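Side-chain contacts in core protein VP4 (Bluetongue virus, PDB 2JHP), which caps viral messenger RNA as a multifunctional enzyme of the inner core, uniting successive steps of cap synthesis in one chain: residues R122-A125 against F126-I130; I474-L477 against M478-P482. All blocks are in the same frame, centred on the assembly; numbering follows the deposited sequence.

Interaction 1. Residues R122-A125 against F126-I130; sequences RNYA and FKMAI. With SAH (S-adenosyl-L-homocysteine), chain B.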
loop_
_atom_site.group_PDB
_atom_site.type_symbol
_atom_site.label_atom_id
_atom_site.label_comp_id
_atom_site.label_asym_id
_atom_site.label_seq_id
_atom_site.Cartn_x
_atom_site.Cartn_y
_atom_site.Cartn_z
ATOM N N ARG A 122 0.415 1.499 6.302
ATOM C CA ARG A 122 1.337 2.374 5.607
ATOM C C ARG A 122 1.537 3.676 6.367
ATOM O O ARG A 122 2.632 4.247 6.343
ATOM C CB ARG A 122 0.874 2.657 4.186
ATOM C CG ARG A 122 2.031 2.999 3.238
ATOM C CD ARG A 122 1.596 3.238 1.793
ATOM N NE ARG A 122 0.939 2.058 1.243
ATOM C CZ ARG A 122 -0.375 1.909 1.184
ATOM N NH1 ARG A 122 -1.152 2.882 1.632
ATOM N NH2 ARG A 122 -0.898 0.796 0.687
ATOM N N ASN A 123 0.490 4.145 7.046
ATOM C CA ASN A 123 0.598 5.370 7.819
ATOM C C ASN A 123 1.519 5.191 8.988
ATOM O O ASN A 123 2.342 6.030 9.220
ATOM C CB ASN A 123 -0.772 5.915 8.217
ATOM C CG ASN A 123 -1.590 6.388 7.002
ATOM O OD1 ASN A 123 -1.092 6.461 5.868
ATOM N ND2 ASN A 123 -2.857 6.703 7.242
ATOM N N TYR A 124 1.429 4.059 9.672
ATOM C CA TYR A 124 2.389 3.724 10.726
ATOM C C TYR A 124 3.814 3.767 10.158
ATOM O O TYR A 124 4.740 4.304 10.800
ATOM C CB TYR A 124 2.080 2.349 11.342
ATOM C CG TYR A 124 3.218 1.752 12.161
ATOM C CD1 TYR A 124 3.417 2.121 13.496
ATOM C CD2 TYR A 124 4.096 0.812 11.599
ATOM C CE1 TYR A 124 4.454 1.574 14.250
ATOM C CE2 TYR A 124 5.146 0.257 12.348
ATOM C CZ TYR A 124 5.320 0.645 13.673
ATOM O OH TYR A 124 6.361 0.109 14.419
ATOM N N ALA A 125 3.963 3.216 8.948
ATOM C CA ALA A 125 5.256 3.131 8.271
ATOM C C ALA A 125 5.830 4.490 7.865
ATOM O O ALA A 125 7.052 4.652 7.843
ATOM C CB ALA A 125 5.192 2.192 7.063
ATOM N N PHE A 126 4.966 5.456 7.552
ATOM C CA PHE A 126 5.441 6.798 7.205
ATOM C C PHE A 126 5.929 7.513 8.459
ATOM O O PHE A 126 6.786 8.400 8.384
ATOM C CB PHE A 126 4.359 7.626 6.505
ATOM C CG PHE A 126 4.187 7.297 5.052
ATOM C CD1 PHE A 126 2.982 6.779 4.574
ATOM C CD2 PHE A 126 5.232 7.507 4.141
ATOM C CE1 PHE A 126 2.817 6.472 3.210
ATOM C CE2 PHE A 126 5.073 7.202 2.772
ATOM C CZ PHE A 126 3.861 6.680 2.313
ATOM N N LYS A 127 5.384 7.113 9.607
ATOM C CA LYS A 127 5.788 7.674 10.896
ATOM C C LYS A 127 7.117 7.093 11.354
ATOM O O LYS A 127 7.891 7.772 12.028
ATOM C CB LYS A 127 4.720 7.441 11.975
ATOM C CG LYS A 127 3.383 8.135 11.713
ATOM C CD LYS A 127 3.575 9.638 11.555
ATOM C CE LYS A 127 2.300 10.345 11.135
ATOM N NZ LYS A 127 2.603 11.713 10.601
ATOM N N MET A 128 7.391 5.849 10.967
ATOM C CA MET A 128 8.544 5.130 11.493
ATOM C C MET A 128 9.669 4.839 10.493
ATOM O O MET A 128 10.720 4.344 10.891
ATOM C CB MET A 128 8.101 3.832 12.176
ATOM C CG MET A 128 7.045 3.998 13.255
ATOM S SD MET A 128 7.642 4.871 14.705
ATOM C CE MET A 128 6.208 4.783 15.763
ATOM N N ALA A 129 9.484 5.143 9.210
ATOM C CA ALA A 129 10.510 4.766 8.223
ATOM C C ALA A 129 10.922 5.860 7.240
ATOM O O ALA A 129 10.172 6.803 6.985
ATOM C CB ALA A 129 10.106 3.478 7.473
ATOM N N ILE A 130 12.137 5.726 6.716
ATOM C CA ILE A 130 12.618 6.564 5.624
ATOM C C ILE A 130 12.453 5.811 4.298
ATOM O O ILE A 130 11.913 6.362 3.350
ATOM C CB ILE A 130 14.096 7.070 5.851
ATOM C CG1 ILE A 130 14.135 8.316 6.753
ATOM C CG2 ILE A 130 14.782 7.421 4.542
ATOM C CD1 ILE A 130 13.845 8.039 8.196
HETATM N N SAH B . 4.188 -1.527 -1.410
HETATM C CA SAH B . 2.952 -0.892 -1.967
HETATM C CB SAH B . 2.422 -1.528 -3.256
HETATM C CG SAH B . 2.719 -2.983 -3.568
HETATM S SD SAH B . 2.279 -3.364 -5.286
HETATM C C SAH B . 1.843 -0.757 -0.935
HETATM O O SAH B . 2.101 -0.397 0.216
HETATM O OXT SAH B . 0.667 -0.967 -1.233
HETATM C "C5'" SAH B . 3.706 -4.480 -5.405
HETATM C "C4'" SAH B . 4.867 -3.878 -6.179
HETATM O "O4'" SAH B . 6.102 -4.357 -5.682
HETATM C "C3'" SAH B . 4.819 -4.221 -7.666
HETATM O "O3'" SAH B . 5.160 -3.035 -8.366
HETATM C "C2'" SAH B . 5.925 -5.248 -7.853
HETATM O "O2'" SAH B . 6.554 -5.158 -9.104
HETATM C "C1'" SAH B . 6.904 -4.858 -6.746
HETATM N N9 SAH B . 7.781 -5.974 -6.325
HETATM C C8 SAH B . 7.451 -7.305 -6.217
HETATM N N7 SAH B . 8.548 -7.992 -5.805
HETATM C C5 SAH B . 9.574 -7.122 -5.649
HETATM C C6 SAH B . 10.902 -7.277 -5.244
HETATM N N6 SAH B . 11.370 -8.481 -4.920
HETATM N N1 SAH B . 11.735 -6.176 -5.167
HETATM C C2 SAH B . 11.251 -4.920 -5.492
HETATM N N3 SAH B . 9.936 -4.761 -5.892
HETATM C C4 SAH B . 9.106 -5.844 -5.973
#
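In a Rossmann-like methyltransferase domain, Arg122, which lines the S-adenosyl-L-homocysteine pocket and also touches bound guanine, lies beside Phe126, one turn on, near the end of helix 114-128. This helix leads into strand 131-132, the first strand of the 3-2-1-4-5-7-6 sheet. Arg122 CG packs 3.6 Å from Phe126 CE1, with CD beside the same ring carbon. The chain then bends at chi3 (-60°) and takes the guanidinium on to the carboxylate of the bound product. Arg122 NE gives a fairly straight bond to SAH O (2.9 Å, 162°), in the guanidinium plane, and Arg122 NH2 reaches SAH OXT at 3.0 Å. This two-pronged grip would restrict the rotation of the carboxylate, while NH1 makes a salt bridge with Asp119. Phe126 also stacks on Phe132 and meets His148 edge-to-face. The backbone N of Phe126 closes the helical turn onto Arg122 O at 2.9 Å.

A second pairing on this helix is Met-aromatic. With CG anti to the backbone N (chi1 164°), Tyr124 carries its ring forward along the helix, toward its C-terminal end, to Met128, and its hydroxyl bonds Glu505. Met128 SD stands obliquely to the ring, whereas Met128 CG makes a CH-pi contact over one face, 4.0 Å from the centroid of the Tyr124 ring.

Interaction 2. Residues I474-L477 against M478-P482; sequences ILFL and MWRYP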
loop_
_atom_site.group_PDB
_atom_site.type_symbol
_atom_site.label_atom_id
_atom_site.label_comp_id
_atom_site.label_asym_id
_atom_site.label_seq_id
_atom_site.Cartn_x
_atom_site.Cartn_y
_atom_site.Cartn_z
ATOM N N ILE A 474 -3.082 -4.960 13.415
ATOM C CA ILE A 474 -3.881 -3.742 13.478
ATOM C C ILE A 474 -4.328 -3.458 14.919
ATOM O O ILE A 474 -4.227 -2.336 15.398
ATOM C CB ILE A 474 -5.084 -3.807 12.514
ATOM C CG1 ILE A 474 -4.612 -3.762 11.044
ATOM C CG2 ILE A 474 -6.110 -2.721 12.833
ATOM C CD1 ILE A 474 -4.283 -2.364 10.451
ATOM N N LEU A 475 -4.805 -4.493 15.598
ATOM C CA LEU A 475 -5.250 -4.401 16.976
ATOM C C LEU A 475 -4.110 -4.001 17.915
ATOM O O LEU A 475 -4.320 -3.276 18.892
ATOM C CB LEU A 475 -5.838 -5.748 17.398
ATOM C CG LEU A 475 -7.359 -5.949 17.360
ATOM C CD1 LEU A 475 -8.142 -4.709 16.923
ATOM C CD2 LEU A 475 -7.725 -7.156 16.539
ATOM N N PHE A 476 -2.909 -4.485 17.617
ATOM C CA PHE A 476 -1.720 -4.067 18.324
ATOM C C PHE A 476 -1.496 -2.561 18.168
ATOM O O PHE A 476 -1.231 -1.870 19.153
ATOM C CB PHE A 476 -0.501 -4.838 17.831
ATOM C CG PHE A 476 0.734 -4.592 18.647
ATOM C CD1 PHE A 476 0.907 -5.228 19.877
ATOM C CD2 PHE A 476 1.718 -3.716 18.203
ATOM C CE1 PHE A 476 2.040 -5.013 20.633
ATOM C CE2 PHE A 476 2.850 -3.497 18.956
ATOM C CZ PHE A 476 3.012 -4.150 20.174
ATOM N N LEU A 477 -1.617 -2.066 16.940
ATOM C CA LEU A 477 -1.403 -0.650 16.651
ATOM C C LEU A 477 -2.538 0.208 17.155
ATOM O O LEU A 477 -2.307 1.334 17.554
ATOM C CB LEU A 477 -1.168 -0.405 15.144
ATOM C CG LEU A 477 0.102 -1.024 14.556
ATOM C CD1 LEU A 477 0.037 -1.168 13.039
ATOM C CD2 LEU A 477 1.311 -0.218 14.996
ATOM N N MET A 478 -3.760 -0.308 17.137
ATOM C CA MET A 478 -4.853 0.387 17.802
ATOM C C MET A 478 -4.453 0.683 19.269
ATOM O O MET A 478 -4.662 1.786 19.790
ATOM C CB MET A 478 -6.151 -0.409 17.757
ATOM C CG MET A 478 -6.898 -0.243 16.459
ATOM S SD MET A 478 -8.490 -1.083 16.470
ATOM C CE MET A 478 -8.963 -0.927 14.754
ATOM N N TRP A 479 -3.832 -0.315 19.892
ATOM C CA TRP A 479 -3.547 -0.336 21.318
ATOM C C TRP A 479 -2.330 0.501 21.709
ATOM O O TRP A 479 -2.363 1.197 22.714
ATOM C CB TRP A 479 -3.368 -1.799 21.727
ATOM C CG TRP A 479 -3.000 -2.069 23.135
ATOM C CD1 TRP A 479 -3.521 -1.498 24.244
ATOM C CD2 TRP A 479 -2.057 -3.043 23.584
ATOM N NE1 TRP A 479 -2.941 -2.033 25.372
ATOM C CE2 TRP A 479 -2.038 -2.988 24.991
ATOM C CE3 TRP A 479 -1.210 -3.952 22.929
ATOM C CZ2 TRP A 479 -1.204 -3.804 25.761
ATOM C CZ3 TRP A 479 -0.382 -4.763 23.692
ATOM C CH2 TRP A 479 -0.379 -4.678 25.091
ATOM N N ARG A 480 -1.273 0.424 20.898
ATOM C CA ARG A 480 -0.002 1.100 21.149
ATOM C C ARG A 480 0.060 2.512 20.537
ATOM O O ARG A 480 0.652 3.423 21.127
ATOM C CB ARG A 480 1.164 0.232 20.641
ATOM C CG ARG A 480 2.567 0.834 20.809
ATOM C CD ARG A 480 3.313 0.266 21.996
ATOM N NE ARG A 480 4.133 -0.896 21.646
ATOM C CZ ARG A 480 4.597 -1.784 22.528
ATOM N NH1 ARG A 480 4.321 -1.661 23.828
ATOM N NH2 ARG A 480 5.337 -2.801 22.111
ATOM N N TYR A 481 -0.546 2.696 19.367
ATOM C CA TYR A 481 -0.530 3.995 18.696
ATOM C C TYR A 481 -1.931 4.478 18.319
ATOM O O TYR A 481 -2.282 4.499 17.142
ATOM C CB TYR A 481 0.362 3.952 17.459
ATOM C CG TYR A 481 1.795 3.570 17.732
ATOM C CD1 TYR A 481 2.244 2.275 17.501
ATOM C CD2 TYR A 481 2.709 4.510 18.213
ATOM C CE1 TYR A 481 3.563 1.913 17.737
ATOM C CE2 TYR A 481 4.043 4.162 18.462
ATOM C CZ TYR A 481 4.461 2.855 18.220
ATOM O OH TYR A 481 5.772 2.503 18.463
ATOM N N PRO A 482 -2.729 4.882 19.326
ATOM C CA PRO A 482 -4.127 5.301 19.199
ATOM C C PRO A 482 -4.474 6.394 18.177
ATOM O O PRO A 482 -5.624 6.460 17.754
ATOM C CB PRO A 482 -4.464 5.776 20.610
ATOM C CG PRO A 482 -3.591 4.956 21.465
ATOM C CD PRO A 482 -2.300 4.923 20.735
#
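Two flat groups meet almost at right angles where Phe476 meets Arg480 one turn later: the ring and guanidinium planes are 84° apart. Arg480 NH2 sits at the edge of the phenyl ring, near its plane and 3.3 Å from Phe476 CZ, while that same CZ lies over one face of the guanidinium. The contact is therefore not a cation-pi stack, since the charge meets the ring's rim. Trp479 takes an oblique position beside Phe476, its six-membered ring turned by 79°, with Phe476 CE1 and Trp479 CZ3 3.9 Å apart. One face of the Tyr481 ring carries Arg480 CG, 3.4 Å above its plane and offset toward the rim; Leu477 CD2 approaches the ring obliquely, 3.7 Å from Tyr481 CD1.

Torsions bring Arg480 to this place. CG is anti to the backbone N (chi1 179°), and bends at chi2 and chi3 then turn the guanidinium alongside Phe476. Toward the start of the stretch the chemistry is purely apolar. Met478, extended beyond CG, lays SD 3.7 Å from Leu475 CD1 and CE 3.9 Å from Ile474 CG2. Backbone bonds run beneath these side chains, from Met478 N to Ile474 O at 2.7 Å and on to Tyr481 N with Leu477 O, where helix 470-480 gives out.

The polar ends look elsewhere: Trp479 NE1 bonds Ser593 O and Tyr481 OH bonds Glu505. The aromatic and aliphatic surfaces thus pack this helix end, while its polar tips tie it to the 505-506 region and to Ser593; the Arg480 guanidinium meets the phenyl edge, and its ties to Pro506 O and, as a long ion pair, to Glu505 are weak.

Overall arrangement
The ends of two helices, each turning neighbouring side chains to different tasks, make an instructive pair. Both helices are joined in sequence to strands of the same mixed sheet, and both contacts are partly buried, but interaction 1 lies nearer the centre of the chain. There, a charged group serves the cofactor site; in interaction 2 aromatic and aliphatic packing dominates without touching a ligand, the Ile474 side chain lying about 9 Å from the bound guanine. The helices also touch: Tyr124 CD1 lies 3.5 Å from Leu477 CD2, and Met128 CE lies 3.5 Å from Tyr481 CE2. Glu505 bonds the hydroxyls of Tyr124 and Tyr481, adding a polar link to this apolar seam.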